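Local structure of lysine/ornithine decarboxylase (Vibrio vulnificus, 2PLJ) at residues 120-132 with 143-155. The protein decarboxylates lysine and ornithine, as a member of the beta/alpha-barrel family of pyridoxal phosphate-dependent basic amino acid decarboxylases. Residues are numbered along the deposited sequence; the frame is centred on the assembly and turned at random.
Sequences VPADLTIHTHPIK and YGCNVFVVDNLNE
K132 and E155 meet in a salt bridge, NZ to OE2 2.8 Å, in which one carboxylate oxygen is gripped twice: K132 NZ arrives on its anti side, while the backbone N of K132 takes the syn side. Bends at chi3 and chi4 fold the lysine chain back, its CD passing 3.8 Å from F148 CD1, and bring NZ of K132 to two further acceptors, V149 O at 2.9 Å, met almost head-on, and H129 O. Three oxygens round one buried amine would be expected to favour its charged form. Between the strands, H127 N donates to V147 O (2.9 Å), and the H127 and F148 rings meet obliquely, planes at 41°. The pair illustrates how a beta/alpha barrel is closed: strands 125-127 and 147-150, at the two ends of the parallel sheet order, meet with their short axes inclined at 28°, joined through helix 134-143 in a beta-alpha-beta unit, and water 2 extends the seam by accepting from V149 N and donating to H129 O. At the helix's C-terminal end, Y143 lays a ring face against A122 CB, and its OH donates to V120 O (2.7 Å) from above the carbonyl plane. Further out, N152 OD1 caps the next helix by accepting from E155 N, and E155 OE1 pairs with K158. The side chain of T128, whose OG1 hydrogen-bonds with D105 OD1, lies about 5 Å from the bound cofactor-putrescine adduct.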
ATOM      1  N   VAL A 120      11.882  -0.923 -26.150  1.00 15.59           N
ATOM      2  CA  VAL A 120      13.173  -0.463 -25.650  1.00 15.69           C
ATOM      3  C   VAL A 120      14.229  -1.523 -25.995  1.00 15.16           C
ATOM      4  O   VAL A 120      14.073  -2.691 -25.620  1.00 15.01           O
ATOM      5  CB  VAL A 120      13.151  -0.226 -24.138  1.00 15.45           C
ATOM      6  CG1 VAL A 120      14.577   0.127 -23.618  1.00 15.49           C
ATOM      7  CG2 VAL A 120      12.117   0.874 -23.771  1.00 15.83           C
ATOM      8  N   PRO A 121      15.295  -1.116 -26.701  1.00 15.91           N
ATOM      9  CA  PRO A 121      16.402  -2.037 -26.982  1.00 15.81           C
ATOM     10  C   PRO A 121      17.080  -2.423 -25.654  1.00 15.35           C
ATOM     11  O   PRO A 121      17.331  -1.561 -24.812  1.00 14.74           O
ATOM     12  CB  PRO A 121      17.358  -1.183 -27.831  1.00 16.46           C
ATOM     13  CG  PRO A 121      16.517  -0.147 -28.451  1.00 19.35           C
ATOM     14  CD  PRO A 121      15.514   0.192 -27.347  1.00 16.27           C
ATOM     15  N   ALA A 122      17.395  -3.704 -25.496  1.00 16.20           N
ATOM     16  CA  ALA A 122      17.967  -4.194 -24.234  1.00 15.80           C
ATOM     17  C   ALA A 122      19.296  -3.506 -23.900  1.00 15.56           C
ATOM     18  O   ALA A 122      19.673  -3.403 -22.722  1.00 15.02           O
ATOM     19  CB  ALA A 122      18.165  -5.707 -24.300  1.00 16.88           C
ATOM     20  N   ASP A 123      20.018  -3.054 -24.930  1.00 15.15           N
ATOM     21  CA  ASP A 123      21.316  -2.403 -24.688  1.00 16.80           C
ATOM     22  C   ASP A 123      21.191  -1.048 -23.986  1.00 16.12           C
ATOM     23  O   ASP A 123      22.206  -0.469 -23.524  1.00 17.87           O
ATOM     24  CB  ASP A 123      22.164  -2.328 -25.962  1.00 17.91           C
ATOM     25  CG  ASP A 123      21.587  -1.422 -27.039  1.00 21.85           C
ATOM     26  OD1 ASP A 123      20.560  -0.745 -26.843  1.00 25.87           O
ATOM     27  OD2 ASP A 123      22.197  -1.396 -28.140  1.00 26.87           O
ATOM     28  N   LEU A 124      19.959  -0.546 -23.880  1.00 14.95           N
ATOM     29  CA  LEU A 124      19.716   0.693 -23.127  1.00 14.80           C
ATOM     30  C   LEU A 124      19.362   0.441 -21.659  1.00 15.38           C
ATOM     31  O   LEU A 124      19.024   1.386 -20.937  1.00 16.33           O
ATOM     32  CB  LEU A 124      18.582   1.524 -23.774  1.00 14.89           C
ATOM     33  CG  LEU A 124      18.847   2.077 -25.179  1.00 16.19           C
ATOM     34  CD1 LEU A 124      17.620   2.905 -25.610  1.00 18.79           C
ATOM     35  CD2 LEU A 124      20.080   2.917 -25.224  1.00 20.27           C
ATOM     36  N   THR A 125      19.457  -0.813 -21.237  1.00 14.24           N
ATOM     37  CA  THR A 125      18.952  -1.212 -19.921  1.00 14.20           C
ATOM     38  C   THR A 125      20.041  -1.798 -19.041  1.00 14.74           C
ATOM     39  O   THR A 125      21.040  -2.383 -19.517  1.00 13.92           O
ATOM     40  CB  THR A 125      17.751  -2.201 -20.004  1.00 15.27           C
ATOM     41  OG1 THR A 125      18.199  -3.512 -20.375  1.00 14.40           O
ATOM     42  CG2 THR A 125      16.650  -1.698 -20.995  1.00 14.39           C
ATOM     43  N   ILE A 126      19.842  -1.599 -17.745  1.00 14.11           N
ATOM     44  CA  ILE A 126      20.630  -2.285 -16.727  1.00 14.40           C
ATOM     45  C   ILE A 126      19.645  -2.845 -15.687  1.00 14.19           C
ATOM     46  O   ILE A 126      18.566  -2.261 -15.456  1.00 14.90           O
ATOM     47  CB  ILE A 126      21.680  -1.370 -16.023  1.00 13.76           C
ATOM     48  CG1 ILE A 126      21.025  -0.168 -15.326  1.00 13.91           C
ATOM     49  CG2 ILE A 126      22.760  -0.898 -17.030  1.00 13.79           C
ATOM     50  CD1 ILE A 126      22.036   0.727 -14.554  1.00 15.29           C
ATOM     51  N   HIS A 127      20.005  -3.961 -15.058  1.00 14.77           N
ATOM     52  CA  HIS A 127      19.138  -4.559 -14.025  1.00 14.15           C
ATOM     53  C   HIS A 127      19.855  -4.329 -12.692  1.00 15.28           C
ATOM     54  O   HIS A 127      21.027  -4.661 -12.558  1.00 15.75           O
ATOM     55  CB  HIS A 127      18.940  -6.053 -14.335  1.00 16.08           C
ATOM     56  CG  HIS A 127      17.887  -6.705 -13.503  1.00 15.97           C
ATOM     57  ND1 HIS A 127      18.019  -6.887 -12.134  1.00 17.27           N
ATOM     58  CD2 HIS A 127      16.707  -7.267 -13.854  1.00 14.83           C
ATOM     59  CE1 HIS A 127      16.940  -7.505 -11.683  1.00 16.88           C
ATOM     60  NE2 HIS A 127      16.157  -7.788 -12.712  1.00 15.33           N
ATOM     61  N   THR A 128      19.208  -3.658 -11.761  1.00 14.65           N
ATOM     62  CA  THR A 128      19.953  -3.232 -10.570  1.00 16.08           C
ATOM     63  C   THR A 128      19.459  -3.819  -9.266  1.00 15.34           C
ATOM     64  O   THR A 128      19.875  -3.371  -8.196  1.00 14.76           O
ATOM     65  CB  THR A 128      19.987  -1.720 -10.483  1.00 17.87           C
ATOM     66  OG1 THR A 128      18.647  -1.249 -10.446  1.00 17.84           O
ATOM     67  CG2 THR A 128      20.816  -1.117 -11.676  1.00 20.57           C
ATOM     68  N   HIS A 129      18.624  -4.850  -9.337  1.00 13.95           N
ATOM     69  CA  HIS A 129      18.167  -5.408  -8.067  1.00 14.22           C
ATOM     70  C   HIS A 129      19.322  -6.229  -7.508  1.00 14.19           C
ATOM     71  O   HIS A 129      19.788  -7.143  -8.197  1.00 13.65           O
ATOM     72  CB  HIS A 129      16.936  -6.284  -8.223  1.00 14.88           C
ATOM     73  CG  HIS A 129      16.326  -6.608  -6.901  1.00 16.00           C
ATOM     74  ND1 HIS A 129      14.993  -6.404  -6.606  1.00 20.30           N
ATOM     75  CD2 HIS A 129      16.905  -7.045  -5.754  1.00 14.61           C
ATOM     76  CE1 HIS A 129      14.773  -6.752  -5.348  1.00 15.24           C
ATOM     77  NE2 HIS A 129      15.914  -7.139  -4.810  1.00 19.85           N
ATOM     78  N   PRO A 130      19.829  -5.887  -6.299  1.00 14.18           N
ATOM     79  CA  PRO A 130      20.993  -6.655  -5.812  1.00 14.33           C
ATOM     80  C   PRO A 130      20.720  -8.097  -5.427  1.00 14.65           C
ATOM     81  O   PRO A 130      21.675  -8.878  -5.336  1.00 13.94           O
ATOM     82  CB  PRO A 130      21.473  -5.861  -4.566  1.00 14.65           C
ATOM     83  CG  PRO A 130      20.837  -4.474  -4.712  1.00 14.88           C
ATOM     84  CD  PRO A 130      19.479  -4.791  -5.380  1.00 14.85           C
ATOM     85  N   ILE A 131      19.454  -8.478  -5.231  1.00 13.94           N
ATOM     86  CA  ILE A 131      19.190  -9.835  -4.718  1.00 14.54           C
ATOM     87  C   ILE A 131      18.145 -10.546  -5.574  1.00 14.80           C
ATOM     88  O   ILE A 131      16.963 -10.166  -5.575  1.00 15.45           O
ATOM     89  CB  ILE A 131      18.709  -9.805  -3.247  1.00 14.54           C
ATOM     90  CG1 ILE A 131      19.717  -9.043  -2.374  1.00 14.79           C
ATOM     91  CG2 ILE A 131      18.435 -11.257  -2.764  1.00 14.71           C
ATOM     92  CD1 ILE A 131      21.044  -9.748  -2.075  1.00 14.10           C
ATOM     93  N   LYS A 132      18.608 -11.562  -6.299  1.00 14.22           N
ATOM     94  CA  LYS A 132      17.808 -12.080  -7.390  1.00 14.63           C
ATOM     95  C   LYS A 132      17.678 -13.586  -7.308  1.00 14.27           C
ATOM     96  O   LYS A 132      18.641 -14.302  -6.981  1.00 14.82           O
ATOM     97  CB  LYS A 132      18.440 -11.709  -8.739  1.00 13.68           C
ATOM     98  CG  LYS A 132      18.536 -10.191  -9.035  1.00 13.34           C
ATOM     99  CD  LYS A 132      19.516  -9.849 -10.186  1.00 14.42           C
ATOM    100  CE  LYS A 132      20.991 -10.096  -9.769  1.00 14.28           C
ATOM    101  NZ  LYS A 132      21.354  -9.471  -8.439  1.00 13.27           N
ATOM    102  N   TYR A 143      15.392 -11.261 -22.376  1.00 15.09           N
ATOM    103  CA  TYR A 143      15.141  -9.975 -23.005  1.00 14.48           C
ATOM    104  C   TYR A 143      16.410  -9.423 -23.648  1.00 14.86           C
ATOM    105  O   TYR A 143      16.367  -8.861 -24.732  1.00 14.61           O
ATOM    106  CB  TYR A 143      14.623  -9.008 -21.947  1.00 14.54           C
ATOM    107  CG  TYR A 143      14.660  -7.561 -22.312  1.00 14.32           C
ATOM    108  CD1 TYR A 143      13.989  -7.060 -23.439  1.00 14.36           C
ATOM    109  CD2 TYR A 143      15.353  -6.663 -21.500  1.00 13.84           C
ATOM    110  CE1 TYR A 143      14.027  -5.701 -23.750  1.00 15.97           C
ATOM    111  CE2 TYR A 143      15.396  -5.314 -21.787  1.00 15.86           C
ATOM    112  CZ  TYR A 143      14.739  -4.831 -22.909  1.00 16.50           C
ATOM    113  OH  TYR A 143      14.790  -3.480 -23.155  1.00 16.18           O
ATOM    114  N   GLY A 144      17.535  -9.621 -22.974  1.00 15.44           N
ATOM    115  CA  GLY A 144      18.859  -9.236 -23.499  1.00 15.03           C
ATOM    116  C   GLY A 144      19.641  -8.321 -22.557  1.00 15.89           C
ATOM    117  O   GLY A 144      20.815  -7.971 -22.829  1.00 15.39           O
ATOM    118  N   CYS A 145      19.015  -7.978 -21.439  1.00 15.47           N
ATOM    119  CA  CYS A 145      19.664  -7.199 -20.398  1.00 16.29           C
ATOM    120  C   CYS A 145      20.741  -8.071 -19.764  1.00 17.29           C
ATOM    121  O   CYS A 145      20.427  -9.141 -19.206  1.00 17.86           O
ATOM    122  CB  CYS A 145      18.641  -6.728 -19.352  1.00 16.59           C
ATOM    123  SG  CYS A 145      19.418  -5.742 -18.059  1.00 19.19           S
ATOM    124  N   ASN A 146      21.984  -7.608 -19.827  1.00 16.31           N
ATOM    125  CA  ASN A 146      23.122  -8.415 -19.363  1.00 18.00           C
ATOM    126  C   ASN A 146      24.007  -7.738 -18.309  1.00 17.57           C
ATOM    127  O   ASN A 146      25.115  -8.216 -18.010  1.00 18.01           O
ATOM    128  CB  ASN A 146      23.964  -8.884 -20.560  1.00 19.54           C
ATOM    129  CG  ASN A 146      24.453  -7.733 -21.427  1.00 20.93           C
ATOM    130  OD1 ASN A 146      24.618  -6.610 -20.961  1.00 23.03           O
ATOM    131  ND2 ASN A 146      24.689  -8.016 -22.711  1.00 29.21           N
ATOM    132  N   VAL A 147      23.531  -6.604 -17.774  1.00 16.09           N
ATOM    133  CA  VAL A 147      24.228  -5.904 -16.703  1.00 15.15           C
ATOM    134  C   VAL A 147      23.402  -6.111 -15.421  1.00 14.78           C
ATOM    135  O   VAL A 147      22.180  -5.821 -15.399  1.00 14.34           O
ATOM    136  CB  VAL A 147      24.364  -4.374 -16.970  1.00 15.94           C
ATOM    137  CG1 VAL A 147      25.089  -3.658 -15.779  1.00 15.53           C
ATOM    138  CG2 VAL A 147      25.135  -4.102 -18.279  1.00 15.79           C
ATOM    139  N   PHE A 148      24.063  -6.601 -14.368  1.00 13.77           N
ATOM    140  CA  PHE A 148      23.390  -6.904 -13.093  1.00 13.36           C
ATOM    141  C   PHE A 148      24.243  -6.356 -11.961  1.00 13.65           C
ATOM    142  O   PHE A 148      25.422  -6.037 -12.171  1.00 13.79           O
ATOM    143  CB  PHE A 148      23.212  -8.406 -12.891  1.00 13.79           C
ATOM    144  CG  PHE A 148      22.300  -9.037 -13.907  1.00 14.26           C
ATOM    145  CD1 PHE A 148      20.909  -9.073 -13.682  1.00 14.42           C
ATOM    146  CD2 PHE A 148      22.820  -9.559 -15.098  1.00 15.47           C
ATOM    147  CE1 PHE A 148      20.038  -9.612 -14.623  1.00 14.18           C
ATOM    148  CE2 PHE A 148      21.973 -10.123 -16.047  1.00 16.10           C
ATOM    149  CZ  PHE A 148      20.577 -10.146 -15.829  1.00 15.02           C
ATOM    150  N   VAL A 149      23.648  -6.286 -10.771  1.00 13.56           N
ATOM    151  CA  VAL A 149      24.352  -5.775  -9.597  1.00 14.20           C
ATOM    152  C   VAL A 149      24.555  -6.911  -8.604  1.00 14.27           C
ATOM    153  O   VAL A 149      23.646  -7.754  -8.413  1.00 14.35           O
ATOM    154  CB  VAL A 149      23.505  -4.643  -8.909  1.00 14.14           C
ATOM    155  CG1 VAL A 149      23.981  -4.387  -7.440  1.00 15.33           C
ATOM    156  CG2 VAL A 149      23.480  -3.352  -9.759  1.00 16.20           C
ATOM    157  N   VAL A 150      25.716  -6.923  -7.952  1.00 13.85           N
ATOM    158  CA  VAL A 150      25.937  -7.782  -6.791  1.00 14.44           C
ATOM    159  C   VAL A 150      26.507  -6.963  -5.654  1.00 13.55           C
ATOM    160  O   VAL A 150      27.209  -5.980  -5.893  1.00 14.43           O
ATOM    161  CB  VAL A 150      26.844  -8.994  -7.108  1.00 15.22           C
ATOM    162  CG1 VAL A 150      26.195  -9.860  -8.196  1.00 17.09           C
ATOM    163  CG2 VAL A 150      28.264  -8.549  -7.509  1.00 14.69           C
ATOM    164  N   ASP A 151      26.203  -7.366  -4.426  1.00 13.06           N
ATOM    165  CA  ASP A 151      26.845  -6.753  -3.256  1.00 13.72           C
ATOM    166  C   ASP A 151      27.344  -7.782  -2.237  1.00 13.66           C
ATOM    167  O   ASP A 151      27.709  -7.433  -1.095  1.00 14.53           O
ATOM    168  CB  ASP A 151      25.910  -5.709  -2.630  1.00 14.40           C
ATOM    169  CG  ASP A 151      24.750  -6.329  -1.824  1.00 14.37           C
ATOM    170  OD1 ASP A 151      24.666  -7.582  -1.684  1.00 15.80           O
ATOM    171  OD2 ASP A 151      23.930  -5.525  -1.325  1.00 18.44           O
ATOM    172  N   ASN A 152      27.376  -9.047  -2.643  1.00 13.69           N
ATOM    173  CA  ASN A 152      27.864 -10.086  -1.765  1.00 14.44           C
ATOM    174  C   ASN A 152      28.255 -11.354  -2.537  1.00 14.36           C
ATOM    175  O   ASN A 152      27.879 -11.527  -3.710  1.00 14.62           O
ATOM    176  CB  ASN A 152      26.859 -10.344  -0.617  1.00 13.90           C
ATOM    177  CG  ASN A 152      25.640 -11.127  -1.071  1.00 16.16           C
ATOM    178  OD1 ASN A 152      25.748 -12.321  -1.349  1.00 15.42           O
ATOM    179  ND2 ASN A 152      24.473 -10.473  -1.113  1.00 14.34           N
ATOM    180  N   LEU A 153      29.020 -12.219  -1.875  1.00 14.37           N
ATOM    181  CA  LEU A 153      29.563 -13.407  -2.514  1.00 15.01           C
ATOM    182  C   LEU A 153      28.498 -14.455  -2.845  1.00 15.14           C
ATOM    183  O   LEU A 153      28.645 -15.199  -3.830  1.00 16.13           O
ATOM    184  CB  LEU A 153      30.695 -14.003  -1.665  1.00 14.76           C
ATOM    185  CG  LEU A 153      32.001 -13.183  -1.690  1.00 14.36           C
ATOM    186  CD1 LEU A 153      33.037 -13.711  -0.660  1.00 16.18           C
ATOM    187  CD2 LEU A 153      32.637 -13.144  -3.094  1.00 15.77           C
ATOM    188  N   ASN A 154      27.446 -14.513  -2.029  1.00 14.33           N
ATOM    189  CA  ASN A 154      26.320 -15.429  -2.248  1.00 14.47           C
ATOM    190  C   ASN A 154      25.649 -15.078  -3.584  1.00 14.38           C
ATOM    191  O   ASN A 154      25.358 -15.943  -4.400  1.00 14.69           O
ATOM    192  CB  ASN A 154      25.351 -15.314  -1.070  1.00 14.29           C
ATOM    193  CG  ASN A 154      24.089 -16.160  -1.229  1.00 15.41           C
ATOM    194  OD1 ASN A 154      23.146 -15.784  -1.944  1.00 16.55           O
ATOM    195  ND2 ASN A 154      24.026 -17.267  -0.482  1.00 17.25           N
ATOM    196  N   GLU A 155      25.429 -13.790  -3.800  1.00 13.84           N
ATOM    197  CA  GLU A 155      24.887 -13.308  -5.066  1.00 13.08           C
ATOM    198  C   GLU A 155      25.853 -13.572  -6.238  1.00 13.79           C
ATOM    199  O   GLU A 155      25.435 -14.027  -7.310  1.00 13.96           O
ATOM    200  CB  GLU A 155      24.547 -11.826  -4.973  1.00 13.58           C
ATOM    201  CG  GLU A 155      23.597 -11.357  -6.082  1.00 12.26           C
ATOM    202  CD  GLU A 155      22.144 -11.839  -5.848  1.00 14.22           C
ATOM    203  OE1 GLU A 155      21.847 -12.388  -4.740  1.00 13.98           O
ATOM    204  OE2 GLU A 155      21.323 -11.666  -6.779  1.00 15.60           O
TER
HETATM  205  O   HOH W   1      21.895  -4.583 -21.016  1.00 21.60           O
HETATM  206  O   HOH W   2      20.879  -6.978 -10.703  1.00 14.34           O
HETATM  207  O   HOH W   3      24.001  -8.928  -3.964  1.00 17.15           O